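Putative periplasmic protein (Wolinella succinogenes, PDB 3KN3) binds glutathione and has a periplasmic binding protein fold, consistent with solute capture for an ABC-type transporter, although its natural substrate remains inferred. Local coordinates at residues V81-F86 with N201-M206. Residues are numbered along the deposited sequence; the frame is centred on the assembly and turned at random.
Sequences VMYNDF and NFYSIM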
loop_
_atom_site.group_PDB
_atom_site.type_symbol
_atom_site.label_atom_id
_atom_site.label_comp_id
_atom_site.label_asym_id
_atom_site.label_seq_id
_atom_site.Cartn_x
_atom_site.Cartn_y
_atom_site.Cartn_z
ATOM N N VAL A 81 8.051 4.972 -0.867
ATOM C CA VAL A 81 7.966 4.684 -2.290
ATOM C C VAL A 81 6.498 4.488 -2.632
ATOM O O VAL A 81 5.837 3.612 -2.088
ATOM C CB VAL A 81 8.734 3.408 -2.665
ATOM C CG1 VAL A 81 8.554 3.087 -4.157
ATOM C CG2 VAL A 81 10.200 3.534 -2.286
HETATM N N MSE A 82 5.977 5.309 -3.524
HETATM C CA MSE A 82 4.548 5.277 -3.748
HETATM C C MSE A 82 4.240 4.317 -4.869
HETATM O O MSE A 82 4.935 4.296 -5.882
HETATM C CB MSE A 82 4.019 6.661 -4.064
HETATM C CG MSE A 82 4.161 7.028 -5.507
HETATM SE SE MSE A 82 2.604 8.030 -6.080
HETATM C CE MSE A 82 2.790 9.567 -4.904
ATOM N N TYR A 83 3.200 3.509 -4.690
ATOM C CA TYR A 83 2.958 2.425 -5.629
ATOM C C TYR A 83 1.649 1.737 -5.324
ATOM O O TYR A 83 1.275 1.578 -4.156
ATOM C CB TYR A 83 4.093 1.411 -5.526
ATOM C CG TYR A 83 4.096 0.345 -6.591
ATOM C CD1 TYR A 83 4.434 0.648 -7.904
ATOM C CD2 TYR A 83 3.807 -0.975 -6.280
ATOM C CE1 TYR A 83 4.456 -0.335 -8.885
ATOM C CE2 TYR A 83 3.824 -1.964 -7.254
ATOM C CZ TYR A 83 4.148 -1.641 -8.556
ATOM O OH TYR A 83 4.174 -2.632 -9.525
ATOM N N ASN A 84 0.957 1.316 -6.376
ATOM C CA ASN A 84 -0.234 0.497 -6.209
ATOM C C ASN A 84 -1.291 1.255 -5.417
ATOM O O ASN A 84 -1.736 0.800 -4.360
ATOM C CB ASN A 84 0.141 -0.799 -5.487
ATOM C CG ASN A 84 -0.991 -1.812 -5.454
ATOM O OD1 ASN A 84 -1.908 -1.782 -6.288
ATOM N ND2 ASN A 84 -0.918 -2.743 -4.494
ATOM N N ASP A 85 -1.673 2.415 -5.936
ATOM C CA ASP A 85 -2.652 3.284 -5.290
ATOM C C ASP A 85 -3.994 2.596 -5.088
ATOM O O ASP A 85 -4.349 1.682 -5.827
ATOM C CB ASP A 85 -2.871 4.547 -6.131
ATOM C CG ASP A 85 -3.367 4.233 -7.540
ATOM O OD1 ASP A 85 -2.874 3.255 -8.149
ATOM O OD2 ASP A 85 -4.248 4.969 -8.040
ATOM N N PHE A 86 -4.742 3.052 -4.090
ATOM C CA PHE A 86 -6.089 2.548 -3.846
ATOM C C PHE A 86 -7.150 3.239 -4.718
ATOM O O PHE A 86 -7.074 4.440 -4.996
ATOM C CB PHE A 86 -6.463 2.706 -2.371
ATOM C CG PHE A 86 -5.541 1.987 -1.424
ATOM C CD1 PHE A 86 -4.488 2.660 -0.810
ATOM C CD2 PHE A 86 -5.731 0.638 -1.136
ATOM C CE1 PHE A 86 -3.643 2.003 0.080
ATOM C CE2 PHE A 86 -4.884 -0.026 -0.259
ATOM C CZ PHE A 86 -3.836 0.659 0.352
ATOM N N ASN A 201 -0.801 5.043 -2.160
ATOM C CA ASN A 201 -0.261 3.916 -1.406
ATOM C C ASN A 201 1.263 3.997 -1.280
ATOM O O ASN A 201 1.968 4.132 -2.281
ATOM C CB ASN A 201 -0.628 2.609 -2.112
ATOM C CG ASN A 201 -0.505 1.388 -1.199
ATOM O OD1 ASN A 201 -0.385 1.517 0.024
ATOM N ND2 ASN A 201 -0.563 0.196 -1.791
ATOM N N PHE A 202 1.776 3.898 -0.059
ATOM C CA PHE A 202 3.219 3.967 0.138
ATOM C C PHE A 202 3.807 2.777 0.879
ATOM O O PHE A 202 3.249 2.303 1.877
ATOM C CB PHE A 202 3.603 5.232 0.893
ATOM C CG PHE A 202 3.159 6.487 0.227
ATOM C CD1 PHE A 202 3.994 7.145 -0.660
ATOM C CD2 PHE A 202 1.910 7.018 0.492
ATOM C CE1 PHE A 202 3.595 8.305 -1.272
ATOM C CE2 PHE A 202 1.506 8.179 -0.123
ATOM C CZ PHE A 202 2.349 8.828 -1.004
ATOM N N TYR A 203 4.961 2.331 0.386
ATOM C CA TYR A 203 5.795 1.366 1.075
ATOM C C TYR A 203 7.082 2.071 1.539
ATOM O O TYR A 203 7.706 2.810 0.782
ATOM C CB TYR A 203 6.104 0.196 0.148
ATOM C CG TYR A 203 4.875 -0.503 -0.419
ATOM C CD1 TYR A 203 4.404 -1.698 0.131
ATOM C CD2 TYR A 203 4.193 0.027 -1.508
ATOM C CE1 TYR A 203 3.300 -2.336 -0.393
ATOM C CE2 TYR A 203 3.084 -0.594 -2.029
ATOM C CZ TYR A 203 2.639 -1.773 -1.472
ATOM O OH TYR A 203 1.528 -2.379 -2.000
ATOM N N SER A 204 7.470 1.851 2.787
ATOM C CA SER A 204 8.582 2.579 3.375
ATOM C C SER A 204 9.858 1.767 3.455
ATOM O O SER A 204 9.840 0.628 3.914
ATOM C CB SER A 204 8.219 3.034 4.782
ATOM O OG SER A 204 7.140 3.936 4.748
ATOM N N ILE A 205 10.961 2.370 3.012
ATOM C CA ILE A 205 12.287 1.807 3.192
ATOM C C ILE A 205 12.897 2.521 4.366
ATOM O O ILE A 205 12.812 3.738 4.457
ATOM C CB ILE A 205 13.187 2.062 1.980
ATOM C CG1 ILE A 205 12.540 1.522 0.716
ATOM C CG2 ILE A 205 14.550 1.391 2.154
ATOM C CD1 ILE A 205 13.267 1.930 -0.524
HETATM N N MSE A 206 13.488 1.768 5.282
HETATM C CA MSE A 206 14.282 2.365 6.349
HETATM C C MSE A 206 15.611 1.641 6.454
HETATM O O MSE A 206 15.684 0.423 6.264
HETATM C CB MSE A 206 13.559 2.290 7.692
HETATM C CG MSE A 206 12.288 3.113 7.751
HETATM SE SE MSE A 206 11.183 2.644 9.298
HETATM C CE MSE A 206 9.854 4.053 9.210
#
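The carbonyl oxygen of N201 is held by one hydrogen bond, nearly straight and in the carbonyl plane, from Y83 N (N to O 2.8 Å), and by a weaker CA-H...O contact from M82 CA. V81 and Y203 form a hydrogen-bonded antiparallel pair, V81 N to Y203 O (2.7 Å) and Y203 N to V81 O, the latter almost linear at 171°. Past M82 the strand gives way to a loop, met by the N201 side chain. With CG anti to its backbone N (chi1 -162°), it sends ND2 to N84 O at 2.9 Å, from above the carbonyl plane. Its OD1 accepts from H61 and lies obliquely against the F86 ring, 3.3 Å from CE1. An alanine in place of N201 removes the bonds to N84 O and H61, and would probably loosen the loop and disturb the glutathione site of N201, Y203 and H61, unoccupied in this model. The Y203 ring turns its edge to V81 O and Y83 O, nearly coplanar with the N84 amide, whose OD1 is bonded to G174 N; H61 stacks on the ring. F202 runs alongside M82, its non-hydrogen-bonded partner, CE1 meeting CB at 3.3 Å. Strand 202-208 lies between strands 57-60 and 78-82, with helix 218-229 against V81 and I205 and helix 13-18 against Y83 and Y203; beyond F86 and before N201 the two segments link this lobe to the other, consistent with a periplasmic binding protein hinge.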